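Local coordinates for protein putative Transcriptional Regulator (Rhodococcus sp., PDB 2IA2) that probably regulates transcription by binding DNA through a helix-turn-helix domain of the IclR family, joined to a GAF-related C-terminal domain, at residues Y16-S19 against L20-L24; L39-V42 against A43-T46; L48-A51 against T52-F56; L58-E62 against L63-A67; T76-V79 against L80-G83. All coordinates share one frame; numbering follows the deposited sequence.

The five contacts exemplify how short-range pairing builds a small DNA-binding domain, all on the same side of the chain's centre. Contacts 2 and 3, on what are probably the two helices of the helix-turn-helix, are closest, their centres 8 Å apart. Contact 1, at the start of helix 18-28, packs against contact 3 with centres 12 Å apart. Contact 4 ends the helix that contact 3 begins, 14 Å away centre to centre, and leads to the small sheet. Contact 5 follows that sheet and bonds to contact 4 (centres 12 Å apart), but its centre lies 22 Å from those of contacts 2 and 3. All except contact 2 touch the second subunit.

Contact 1. Residues Y16-S19 against L20-L24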
loop_
_atom_site.group_PDB
_atom_site.type_symbol
_atom_site.label_atom_id
_atom_site.label_comp_id
_atom_site.label_asym_id
_atom_site.label_seq_id
_atom_site.Cartn_x
_atom_site.Cartn_y
_atom_site.Cartn_z
ATOM N N TYR A 16 -9.866 23.917 -14.876
ATOM C CA TYR A 16 -9.134 22.653 -15.252
ATOM C C TYR A 16 -7.778 22.965 -15.856
ATOM O O TYR A 16 -7.713 23.403 -17.020
ATOM C CB TYR A 16 -9.932 21.813 -16.256
ATOM C CG TYR A 16 -9.279 20.470 -16.677
ATOM C CD1 TYR A 16 -9.540 19.280 -15.976
ATOM C CD2 TYR A 16 -8.426 20.393 -17.798
ATOM C CE1 TYR A 16 -8.967 18.057 -16.381
ATOM C CE2 TYR A 16 -7.851 19.170 -18.204
ATOM C CZ TYR A 16 -8.123 18.016 -17.490
ATOM O OH TYR A 16 -7.571 16.819 -17.916
ATOM N N VAL A 17 -6.719 22.700 -15.082
ATOM C CA VAL A 17 -5.339 22.943 -15.497
ATOM C C VAL A 17 -4.805 21.784 -16.360
ATOM O O VAL A 17 -4.293 20.743 -15.860
ATOM C CB VAL A 17 -4.418 23.185 -14.285
ATOM C CG1 VAL A 17 -3.013 23.552 -14.742
ATOM C CG2 VAL A 17 -5.008 24.276 -13.350
ATOM N N GLN A 18 -4.935 21.977 -17.663
ATOM C CA GLN A 18 -4.475 21.017 -18.661
ATOM C C GLN A 18 -3.013 20.585 -18.475
ATOM O O GLN A 18 -2.669 19.415 -18.625
ATOM C CB GLN A 18 -4.661 21.632 -20.041
ATOM C CG GLN A 18 -4.369 20.687 -21.153
ATOM C CD GLN A 18 -4.808 21.273 -22.483
ATOM O OE1 GLN A 18 -4.175 22.225 -22.996
ATOM N NE2 GLN A 18 -5.902 20.734 -23.039
ATOM N N SER A 19 -2.160 21.532 -18.129
ATOM C CA SER A 19 -0.754 21.266 -18.055
ATOM C C SER A 19 -0.423 20.278 -16.937
ATOM O O SER A 19 0.413 19.450 -17.104
ATOM C CB SER A 19 0.009 22.574 -17.939
ATOM O OG SER A 19 0.055 23.153 -19.252
ATOM N N LEU A 20 -1.132 20.378 -15.825
ATOM C CA LEU A 20 -1.018 19.429 -14.735
ATOM C C LEU A 20 -1.461 18.042 -15.198
ATOM O O LEU A 20 -0.707 17.089 -15.047
ATOM C CB LEU A 20 -1.851 19.894 -13.507
ATOM C CG LEU A 20 -1.784 18.959 -12.284
ATOM C CD1 LEU A 20 -0.335 18.656 -11.906
ATOM C CD2 LEU A 20 -2.611 19.508 -11.053
ATOM N N ALA A 21 -2.671 17.949 -15.780
ATOM C CA ALA A 21 -3.154 16.674 -16.304
ATOM C C ALA A 21 -2.116 16.036 -17.212
ATOM O O ALA A 21 -1.778 14.858 -17.016
ATOM C CB ALA A 21 -4.519 16.818 -17.027
ATOM N N ARG A 22 -1.609 16.813 -18.189
ATOM C CA ARG A 22 -0.603 16.337 -19.149
ATOM C C ARG A 22 0.719 15.915 -18.500
ATOM O O ARG A 22 1.223 14.832 -18.798
ATOM C CB ARG A 22 -0.365 17.357 -20.257
ATOM C CG ARG A 22 -1.586 17.522 -21.136
ATOM C CD ARG A 22 -1.356 18.579 -22.202
ATOM N NE ARG A 22 -2.491 18.545 -23.127
ATOM C CZ ARG A 22 -2.591 19.283 -24.226
ATOM N NH1 ARG A 22 -1.641 20.174 -24.521
ATOM N NH2 ARG A 22 -3.648 19.122 -25.025
ATOM N N GLY A 23 1.267 16.727 -17.598
ATOM C CA GLY A 23 2.484 16.296 -16.892
ATOM C C GLY A 23 2.313 14.965 -16.151
ATOM O O GLY A 23 3.254 14.137 -16.133
ATOM N N LEU A 24 1.142 14.757 -15.523
ATOM C CA LEU A 24 0.884 13.508 -14.822
ATOM C C LEU A 24 0.774 12.334 -15.788
ATOM O O LEU A 24 1.217 11.227 -15.454
ATOM C CB LEU A 24 -0.379 13.629 -13.913
ATOM C CG LEU A 24 -0.185 14.646 -12.757
ATOM C CD1 LEU A 24 -1.507 14.915 -12.044
ATOM C CD2 LEU A 24 0.840 14.134 -11.781
#
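Val-17 and Ala-21 open the helix: the carbonyl O of Val-17, the N-cap residue, accepts a nearly straight bond (171°) from Ala-21 N, 3.2 Å away in the carbonyl plane, and a weak one from Leu-20 N. The next two backbone bonds are shorter, with Arg-22 N 2.8 Å from Gln-18 O and Gly-23 N 2.9 Å from Ser-19 O. Above this backbone the amide of Gln-18 lies flat on the guanidinium of Arg-22. The planes differ by only 6°, and Gln-18 CD sits over the centre of the Arg-22 group, 3.4 Å above it. Gln-18 reaches there because CG is anti to the backbone N (chi1 -174°) and the chain then runs extended. The contact is a stack, not a hydrogen bond; its nearest polar atoms, Gln-18 NE2 and Arg-22 NH2, are both donors. This is the first turn of helix 18-28, part of the IclR helix-turn-helix domain, and it lies at the dimer interface, where Val-17 N bonds to Thr-59 OG1 of the second subunit. With an alanine here in place of Arg-22, the Gln-18 amide would probably lose the flat surface under it and be free to turn. On another side, Tyr-16 brings its hydroxyl end obliquely to Ala-21, with Tyr-16 OH 3.2 Å from Ala-21 CB, and Leu-63 of the second subunit packs on both residues.

Contact 2. Residues L39-V42 against A43-T46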
loop_
_atom_site.group_PDB
_atom_site.type_symbol
_atom_site.label_atom_id
_atom_site.label_comp_id
_atom_site.label_asym_id
_atom_site.label_seq_id
_atom_site.Cartn_x
_atom_site.Cartn_y
_atom_site.Cartn_z
ATOM N N LEU A 39 11.201 10.818 -26.948
ATOM C CA LEU A 39 10.226 11.880 -27.136
ATOM C C LEU A 39 9.008 11.488 -28.015
ATOM O O LEU A 39 7.868 11.679 -27.613
ATOM C CB LEU A 39 10.907 13.155 -27.668
ATOM C CG LEU A 39 10.036 14.406 -27.851
ATOM C CD1 LEU A 39 9.270 14.826 -26.567
ATOM C CD2 LEU A 39 10.820 15.599 -28.388
ATOM N N SER A 40 9.226 10.924 -29.202
ATOM C CA SER A 40 8.096 10.577 -30.072
ATOM C C SER A 40 7.204 9.528 -29.391
ATOM O O SER A 40 5.960 9.557 -29.511
ATOM C CB SER A 40 8.568 10.032 -31.426
ATOM O OG SER A 40 9.257 11.044 -32.139
ATOM N N ASP A 41 7.835 8.599 -28.682
ATOM C CA ASP A 41 7.093 7.533 -28.041
ATOM C C ASP A 41 6.293 8.030 -26.835
ATOM O O ASP A 41 5.194 7.559 -26.589
ATOM C CB ASP A 41 8.021 6.378 -27.649
ATOM C CG ASP A 41 7.254 5.089 -27.266
ATOM O OD1 ASP A 41 6.365 4.622 -28.059
ATOM O OD2 ASP A 41 7.577 4.513 -26.182
ATOM N N VAL A 42 6.831 8.984 -26.097
ATOM C CA VAL A 42 6.072 9.623 -25.027
ATOM C C VAL A 42 4.900 10.414 -25.630
ATOM O O VAL A 42 3.800 10.392 -25.063
ATOM C CB VAL A 42 6.956 10.604 -24.199
ATOM C CG1 VAL A 42 6.117 11.515 -23.353
ATOM C CG2 VAL A 42 7.942 9.853 -23.348
ATOM N N ALA A 43 5.144 11.144 -26.736
ATOM C CA ALA A 43 4.069 11.882 -27.444
ATOM C C ALA A 43 2.948 10.910 -27.823
ATOM O O ALA A 43 1.756 11.143 -27.527
ATOM C CB ALA A 43 4.619 12.594 -28.721
ATOM N N ARG A 44 3.320 9.832 -28.497
ATOM C CA ARG A 44 2.358 8.802 -28.906
ATOM C C ARG A 44 1.560 8.222 -27.750
ATOM O O ARG A 44 0.376 8.008 -27.858
ATOM C CB ARG A 44 3.081 7.656 -29.584
ATOM C CG ARG A 44 2.183 6.692 -30.401
ATOM C CD ARG A 44 2.928 5.379 -30.666
ATOM N NE ARG A 44 2.248 4.526 -31.656
ATOM C CZ ARG A 44 2.743 3.354 -32.128
ATOM N NH1 ARG A 44 3.926 2.893 -31.699
ATOM N NH2 ARG A 44 2.061 2.624 -33.033
ATOM N N ALA A 45 2.222 7.946 -26.637
ATOM C CA ALA A 45 1.578 7.305 -25.485
ATOM C C ALA A 45 0.589 8.216 -24.736
ATOM O O ALA A 45 -0.296 7.716 -24.018
ATOM C CB ALA A 45 2.639 6.818 -24.526
ATOM N N THR A 46 0.728 9.539 -24.907
ATOM C CA THR A 46 -0.047 10.486 -24.148
ATOM C C THR A 46 -0.960 11.289 -25.074
ATOM O O THR A 46 -1.620 12.262 -24.625
ATOM C CB THR A 46 0.870 11.457 -23.378
ATOM O OG1 THR A 46 1.753 12.075 -24.309
ATOM C CG2 THR A 46 1.739 10.722 -22.309
HETATM O O HOH W 1 6.417 5.084 -30.737
#
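Thr-46 turns its OG1 between its own backbone N and carbonyl carbon (chi1 55°), and from there the hydroxyl reaches back one turn to donate to Val-42 O at 2.8 Å. The donor is tilted 26° from the carbonyl plane. Thr-46 N adds a weak bond to the same oxygen, and in this way one residue grips Val-42 O twice, once firmly and once weakly. A second pair depends on matching torsions: Asp-41 and Arg-44 both have CG anti to the backbone N, and the Arg-44 chain then runs extended to NE. Their charged groups stay apart, with Asp-41 OD1 4.7 Å from Arg-44 NH1. A water spans the interval, donating to Asp-41 OD1 at 2.7 Å and accepting only weakly from Arg-44 NH1. The other carboxylate oxygen, OD2, has the stronger partner, a salt bridge with Arg-37. Between these ends the backbone is regular helix: Ala-43 N bonds to Leu-39 O at 2.9 Å and Arg-44 N to Ser-40 O at 2.8 Å. The small methyls lie close over the backbone, Ala-43 CB being 3.4 Å from Ser-40 O. Helix 39-46 is probably the first of the two helices of the helix-turn-helix motif. Leu-39 packs against Ala-53 and Leu-57 of helix 50-63, and Ser-40 OG is bonded to Arg-50 of that helix, while Val-42 and Ala-45 lean on Arg-37 of strand 37-38.

Contact 3. Residues L48-A51 against T52-F56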
loop_
_atom_site.group_PDB
_atom_site.type_symbol
_atom_site.label_atom_id
_atom_site.label_comp_id
_atom_site.label_asym_id
_atom_site.label_seq_id
_atom_site.Cartn_x
_atom_site.Cartn_y
_atom_site.Cartn_z
ATOM N N LEU A 48 -0.154 13.300 -27.426
ATOM C CA LEU A 48 0.432 14.651 -27.539
ATOM C C LEU A 48 1.257 14.719 -28.821
ATOM O O LEU A 48 1.265 13.784 -29.605
ATOM C CB LEU A 48 1.294 14.993 -26.286
ATOM C CG LEU A 48 0.486 15.147 -24.985
ATOM C CD1 LEU A 48 1.394 15.523 -23.873
ATOM C CD2 LEU A 48 -0.743 16.135 -25.086
ATOM N N THR A 49 1.942 15.839 -29.039
ATOM C CA THR A 49 2.894 15.991 -30.150
ATOM C C THR A 49 4.296 16.044 -29.542
ATOM O O THR A 49 4.437 16.175 -28.331
ATOM C CB THR A 49 2.655 17.292 -30.894
ATOM O OG1 THR A 49 2.776 18.371 -29.973
ATOM C CG2 THR A 49 1.177 17.373 -31.474
ATOM N N ARG A 50 5.327 15.966 -30.368
ATOM C CA ARG A 50 6.704 16.110 -29.872
ATOM C C ARG A 50 6.892 17.463 -29.138
ATOM O O ARG A 50 7.421 17.491 -27.998
ATOM C CB ARG A 50 7.707 15.919 -31.018
ATOM C CG ARG A 50 7.673 14.509 -31.644
ATOM C CD ARG A 50 8.629 14.380 -32.823
ATOM N NE ARG A 50 9.931 15.039 -32.584
ATOM C CZ ARG A 50 11.006 14.462 -32.040
ATOM N NH1 ARG A 50 10.987 13.183 -31.654
ATOM N NH2 ARG A 50 12.133 15.169 -31.905
ATOM N N ALA A 51 6.386 18.549 -29.726
ATOM C CA ALA A 51 6.590 19.896 -29.123
ATOM C C ALA A 51 5.888 20.057 -27.764
ATOM O O ALA A 51 6.486 20.625 -26.813
ATOM C CB ALA A 51 6.182 21.021 -30.091
ATOM N N THR A 52 4.647 19.563 -27.645
ATOM C CA THR A 52 3.957 19.653 -26.359
ATOM C C THR A 52 4.551 18.668 -25.347
ATOM O O THR A 52 4.824 19.068 -24.227
ATOM C CB THR A 52 2.426 19.499 -26.445
ATOM O OG1 THR A 52 2.136 18.306 -27.151
ATOM C CG2 THR A 52 1.788 20.692 -27.232
ATOM N N ALA A 53 4.761 17.411 -25.738
ATOM C CA ALA A 53 5.428 16.439 -24.851
ATOM C C ALA A 53 6.790 16.921 -24.324
ATOM O O ALA A 53 7.106 16.713 -23.145
ATOM C CB ALA A 53 5.585 15.049 -25.574
ATOM N N ARG A 54 7.606 17.518 -25.210
ATOM C CA ARG A 54 8.934 18.004 -24.857
ATOM C C ARG A 54 8.883 18.983 -23.681
ATOM O O ARG A 54 9.683 18.864 -22.732
ATOM C CB ARG A 54 9.641 18.640 -26.049
ATOM C CG ARG A 54 11.024 19.209 -25.705
ATOM C CD ARG A 54 11.698 19.939 -26.896
ATOM N NE ARG A 54 11.928 19.045 -28.035
ATOM C CZ ARG A 54 11.259 19.059 -29.196
ATOM N NH1 ARG A 54 10.280 19.930 -29.463
ATOM N NH2 ARG A 54 11.585 18.171 -30.112
ATOM N N ARG A 55 7.939 19.929 -23.743
ATOM C CA ARG A 55 7.763 20.936 -22.694
ATOM C C ARG A 55 7.544 20.259 -21.346
ATOM O O ARG A 55 8.155 20.650 -20.367
ATOM C CB ARG A 55 6.600 21.890 -22.993
ATOM C CG ARG A 55 6.904 22.920 -24.089
ATOM C CD ARG A 55 5.820 24.083 -24.163
ATOM N NE ARG A 55 5.864 25.041 -23.030
ATOM C CZ ARG A 55 4.902 25.212 -22.111
ATOM N NH1 ARG A 55 3.769 24.490 -22.135
ATOM N NH2 ARG A 55 5.077 26.120 -21.155
ATOM N N PHE A 56 6.684 19.250 -21.300
ATOM C CA PHE A 56 6.416 18.576 -20.051
ATOM C C PHE A 56 7.619 17.752 -19.572
ATOM O O PHE A 56 8.009 17.835 -18.400
ATOM C CB PHE A 56 5.134 17.726 -20.146
ATOM C CG PHE A 56 3.942 18.539 -20.483
ATOM C CD1 PHE A 56 3.403 18.506 -21.761
ATOM C CD2 PHE A 56 3.406 19.424 -19.546
ATOM C CE1 PHE A 56 2.333 19.318 -22.095
ATOM C CE2 PHE A 56 2.331 20.235 -19.877
ATOM C CZ PHE A 56 1.806 20.196 -21.160
HETATM O O HOH W 2 8.620 21.991 -27.204
#
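Thr-49 and Thr-52 join their hydroxyls at the start of the helix, OG1 to OG1 at 2.9 Å, with either able to donate. Both hydroxyls stand between their own backbone N and carbonyl carbon (chi1 58° and 53°), which turns them toward one another. Thr-49 is the N-cap, and its carbonyl O takes Ala-53 N at 2.9 Å; one residue on, Arg-54 N meets Arg-50 O at 2.8 Å. The Arg-54 chain bends at chi3 and carries its guanidinium back over this turn, one face toward Arg-50 O. In the plane of that group a water sits at the edge, donating to Ala-51 O at 2.6 Å and accepting only weakly from Arg-54 NH1. Arg-50 NH2 comes within 3.5 Å of Arg-54 NH2, two like charges close together; Arg-50 NH1 is bonded to Ser-40 OG. Arginines in the first two turns are consistent with a recognition helix, which as in relatives would lie in the DNA major groove. Farther out the packing is apolar: Leu-48 CD1 approaches Phe-56 CD1 at 4.2 Å, obliquely to the ring. Ala-53 rests on Leu-39 and Ala-43 of helix 39-46, and Phe-56 faces Ser-19, Arg-22 and Val-26 of helix 18-28.

Contact 4. Residues L58-E62 against L63-A67; sequences LTLVE and LGYVA
Leu-60 and Val-66 meet where helix 50-63 ends in a Schellman motif and the chain turns into strand 66-68 of the winged helix-turn-helix domain. Gly-64, with its positive phi, makes the turn, and its N bonds to Val-61 O at 3.0 Å from above the carbonyl plane. The bend lays Val-66 across the last helical turn, its two methyls parting to neighbouring residues. Val-66 CG2 presses on Leu-60 CB at 3.4 Å, tighter than usual van der Waals contact, and also reaches Leu-60 CD1. Val-66 CG1 fits against Val-61 CG2 at 3.6 Å, the two valines crossing at about a right angle. On the neighbouring side Leu-60 CD2 touches Tyr-65 CB, while Leu-63 lies alongside Thr-59, both pointing the same way, with Leu-63 CD1 4.0 Å from Thr-59 CG2. Shortening Leu-63 to an alanine is likely to open a gap beside Thr-59 CG2. Leu-60 O accepts from Tyr-65 N and Val-66 N, both on the same face of its plane, and so gathers the chain as it leaves the helix. Val-61 CA points its hydrogen at Val-66 O, 3.2 Å away and nearly straight at 170°.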
loop_
_atom_site.group_PDB
_atom_site.type_symbol
_atom_site.label_atom_id
_atom_site.label_comp_id
_atom_site.label_asym_id
_atom_site.label_seq_id
_atom_site.Cartn_x
_atom_site.Cartn_y
_atom_site.Cartn_z
ATOM N N LEU A 58 10.700 18.268 -20.289
ATOM C CA LEU A 58 11.832 19.105 -19.834
ATOM C C LEU A 58 11.560 19.736 -18.481
ATOM O O LEU A 58 12.473 19.971 -17.700
ATOM C CB LEU A 58 12.238 20.157 -20.869
ATOM C CG LEU A 58 12.817 19.620 -22.191
ATOM C CD1 LEU A 58 13.161 20.768 -23.184
ATOM C CD2 LEU A 58 14.026 18.716 -21.923
ATOM N N THR A 59 10.295 19.961 -18.172
ATOM C CA THR A 59 9.963 20.483 -16.856
ATOM C C THR A 59 10.205 19.406 -15.854
ATOM O O THR A 59 10.855 19.642 -14.857
ATOM C CB THR A 59 8.526 21.018 -16.810
ATOM O OG1 THR A 59 8.428 22.052 -17.790
ATOM C CG2 THR A 59 8.188 21.616 -15.449
ATOM N N LEU A 60 9.744 18.192 -16.131
ATOM C CA LEU A 60 10.003 17.066 -15.216
ATOM C C LEU A 60 11.472 16.745 -14.997
ATOM O O LEU A 60 11.867 16.399 -13.901
ATOM C CB LEU A 60 9.249 15.800 -15.667
ATOM C CG LEU A 60 7.737 15.937 -15.628
ATOM C CD1 LEU A 60 7.045 14.792 -16.412
ATOM C CD2 LEU A 60 7.246 15.987 -14.183
ATOM N N VAL A 61 12.284 16.809 -16.043
ATOM C CA VAL A 61 13.727 16.721 -15.868
ATOM C C VAL A 61 14.262 17.833 -14.911
ATOM O O VAL A 61 15.040 17.553 -13.983
ATOM C CB VAL A 61 14.460 16.758 -17.209
ATOM C CG1 VAL A 61 15.942 16.943 -16.969
ATOM C CG2 VAL A 61 14.232 15.458 -18.000
ATOM N N GLU A 62 13.874 19.090 -15.169
ATOM C CA GLU A 62 14.247 20.201 -14.307
ATOM C C GLU A 62 13.838 19.953 -12.842
ATOM O O GLU A 62 14.622 20.207 -11.916
ATOM C CB GLU A 62 13.640 21.516 -14.857
ATOM C CG GLU A 62 14.267 22.778 -14.309
ATOM C CD GLU A 62 14.313 23.957 -15.338
ATOM O OE1 GLU A 62 13.742 23.882 -16.488
ATOM O OE2 GLU A 62 14.935 24.995 -14.974
ATOM N N LEU A 63 12.620 19.446 -12.636
ATOM C CA LEU A 63 12.107 19.132 -11.315
ATOM C C LEU A 63 12.737 17.891 -10.692
ATOM O O LEU A 63 12.577 17.666 -9.501
ATOM C CB LEU A 63 10.589 18.987 -11.363
ATOM C CG LEU A 63 9.858 20.300 -11.642
ATOM C CD1 LEU A 63 8.398 20.087 -11.812
ATOM C CD2 LEU A 63 10.094 21.289 -10.465
ATOM N N GLY A 64 13.439 17.067 -11.461
ATOM C CA GLY A 64 14.124 15.905 -10.866
ATOM C C GLY A 64 13.301 14.627 -10.817
ATOM O O GLY A 64 13.745 13.608 -10.237
ATOM N N TYR A 65 12.139 14.663 -11.486
ATOM C CA TYR A 65 11.233 13.523 -11.572
ATOM C C TYR A 65 11.572 12.640 -12.765
ATOM O O TYR A 65 11.248 11.427 -12.772
ATOM C CB TYR A 65 9.787 13.994 -11.707
ATOM C CG TYR A 65 9.245 14.591 -10.430
ATOM C CD1 TYR A 65 9.004 15.942 -10.319
ATOM C CD2 TYR A 65 8.948 13.791 -9.341
ATOM C CE1 TYR A 65 8.484 16.506 -9.130
ATOM C CE2 TYR A 65 8.438 14.345 -8.149
ATOM C CZ TYR A 65 8.213 15.692 -8.052
ATOM O OH TYR A 65 7.735 16.217 -6.859
ATOM N N VAL A 66 12.226 13.229 -13.761
ATOM C CA VAL A 66 12.548 12.484 -14.982
ATOM C C VAL A 66 14.011 12.696 -15.198
ATOM O O VAL A 66 14.518 13.746 -14.851
ATOM C CB VAL A 66 11.704 12.963 -16.219
ATOM C CG1 VAL A 66 12.245 12.454 -17.520
ATOM C CG2 VAL A 66 10.211 12.521 -16.108
ATOM N N ALA A 67 14.691 11.685 -15.741
ATOM C CA ALA A 67 16.066 11.841 -16.199
ATOM C C ALA A 67 16.151 11.515 -17.689
ATOM O O ALA A 67 15.255 10.859 -18.258
ATOM C CB ALA A 67 17.002 10.964 -15.395
#

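Contact 5. Residues T76-V79 against L80-G83; sequences TPRV and LELG
Three carbonyls in a row each accept a bond from the backbone N three residues on, Pro-77 O from Leu-80 N at 3.1 Å, Arg-78 O from Glu-81 N at 2.9 Å and Val-79 O from Leu-82 N at 3.1 Å, in every case with the donor well above the carbonyl plane. These are tight turns without regular helical pairing, and they begin with an ST turn, in which Thr-76 OG1 accepts from Arg-78 N. Leu-82 then centres an inverse gamma turn. Glu-81 lies alongside the Arg-78 carbonyl, its chain extended beyond CG: with CG anti to its own carbonyl carbon (chi1 -50°), Glu-81 CG comes 3.2 Å from Arg-78 O. Its carboxylate lies nearly parallel to the Arg-78 guanidinium, planes 17° apart, yet the charges do not meet, Arg-78 NE being 4.9 Å from Glu-81 OE2. A water donates to Pro-77 O at 2.8 Å and more weakly to Glu-81 OE2. Leu-82 CD1 meets Val-79 CG1 at 4.1 Å, their side chains crossing at an angle. Residues 76-83 carry the chain from strand 72-75 to helix 84-87, with Val-79 and Leu-82 on Tyr-65 and with Pro-77 and Leu-80 against Tyr-86 of the second subunit.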
loop_
_atom_site.group_PDB
_atom_site.type_symbol
_atom_site.label_atom_id
_atom_site.label_comp_id
_atom_site.label_asym_id
_atom_site.label_seq_id
_atom_site.Cartn_x
_atom_site.Cartn_y
_atom_site.Cartn_z
ATOM N N THR A 76 12.743 8.876 -12.151
ATOM C CA THR A 76 13.707 8.808 -11.075
ATOM C C THR A 76 12.922 8.487 -9.811
ATOM O O THR A 76 11.685 8.596 -9.817
ATOM C CB THR A 76 14.365 10.185 -10.825
ATOM O OG1 THR A 76 13.422 11.025 -10.163
ATOM C CG2 THR A 76 14.909 10.866 -12.101
ATOM N N PRO A 77 13.604 8.061 -8.719
ATOM C CA PRO A 77 12.935 7.787 -7.427
ATOM C C PRO A 77 12.280 8.969 -6.766
ATOM O O PRO A 77 11.602 8.794 -5.767
ATOM C CB PRO A 77 14.082 7.270 -6.518
ATOM C CG PRO A 77 15.372 7.692 -7.230
ATOM C CD PRO A 77 15.046 7.748 -8.692
ATOM N N ARG A 78 12.444 10.184 -7.294
ATOM C CA ARG A 78 11.746 11.315 -6.679
ATOM C C ARG A 78 10.249 11.183 -6.809
ATOM O O ARG A 78 9.485 11.718 -5.995
ATOM C CB ARG A 78 12.240 12.638 -7.258
ATOM C CG ARG A 78 11.618 13.912 -6.557
ATOM C CD ARG A 78 12.202 15.228 -7.096
ATOM N NE ARG A 78 13.639 15.140 -6.980
ATOM C CZ ARG A 78 14.443 15.910 -6.228
ATOM N NH1 ARG A 78 13.984 16.916 -5.495
ATOM N NH2 ARG A 78 15.746 15.649 -6.219
ATOM N N VAL A 79 9.810 10.438 -7.824
ATOM C CA VAL A 79 8.381 10.198 -8.019
ATOM C C VAL A 79 7.737 9.535 -6.809
ATOM O O VAL A 79 6.585 9.774 -6.530
ATOM C CB VAL A 79 8.158 9.341 -9.339
ATOM C CG1 VAL A 79 6.687 9.277 -9.717
ATOM C CG2 VAL A 79 9.005 9.982 -10.471
ATOM N N LEU A 80 8.483 8.701 -6.075
ATOM C CA LEU A 80 7.991 8.133 -4.806
ATOM C C LEU A 80 7.651 9.152 -3.733
ATOM O O LEU A 80 6.862 8.848 -2.839
ATOM C CB LEU A 80 8.994 7.059 -4.224
ATOM C CG LEU A 80 9.154 5.829 -5.144
ATOM C CD1 LEU A 80 10.265 4.880 -4.562
ATOM C CD2 LEU A 80 7.826 5.084 -5.260
ATOM N N GLU A 81 8.248 10.341 -3.803
ATOM C CA GLU A 81 7.927 11.389 -2.853
ATOM C C GLU A 81 6.459 11.868 -2.979
ATOM O O GLU A 81 5.900 12.514 -2.074
ATOM C CB GLU A 81 8.981 12.523 -2.987
ATOM C CG GLU A 81 10.473 11.899 -2.937
ATOM C CD GLU A 81 11.664 12.800 -2.462
ATOM O OE1 GLU A 81 11.454 13.710 -1.620
ATOM O OE2 GLU A 81 12.826 12.556 -2.915
ATOM N N LEU A 82 5.806 11.539 -4.096
ATOM C CA LEU A 82 4.416 11.911 -4.288
ATOM C C LEU A 82 3.509 10.898 -3.568
ATOM O O LEU A 82 2.923 10.040 -4.227
ATOM C CB LEU A 82 4.084 11.999 -5.793
ATOM C CG LEU A 82 4.947 12.936 -6.689
ATOM C CD1 LEU A 82 4.878 12.593 -8.209
ATOM C CD2 LEU A 82 4.651 14.420 -6.452
ATOM N N GLY A 83 3.470 10.924 -2.234
ATOM C CA GLY A 83 2.417 10.196 -1.492
ATOM C C GLY A 83 2.689 8.738 -1.120
ATOM O O GLY A 83 1.996 8.162 -0.240
HETATM O O HOH W 3 12.305 9.284 -3.064
#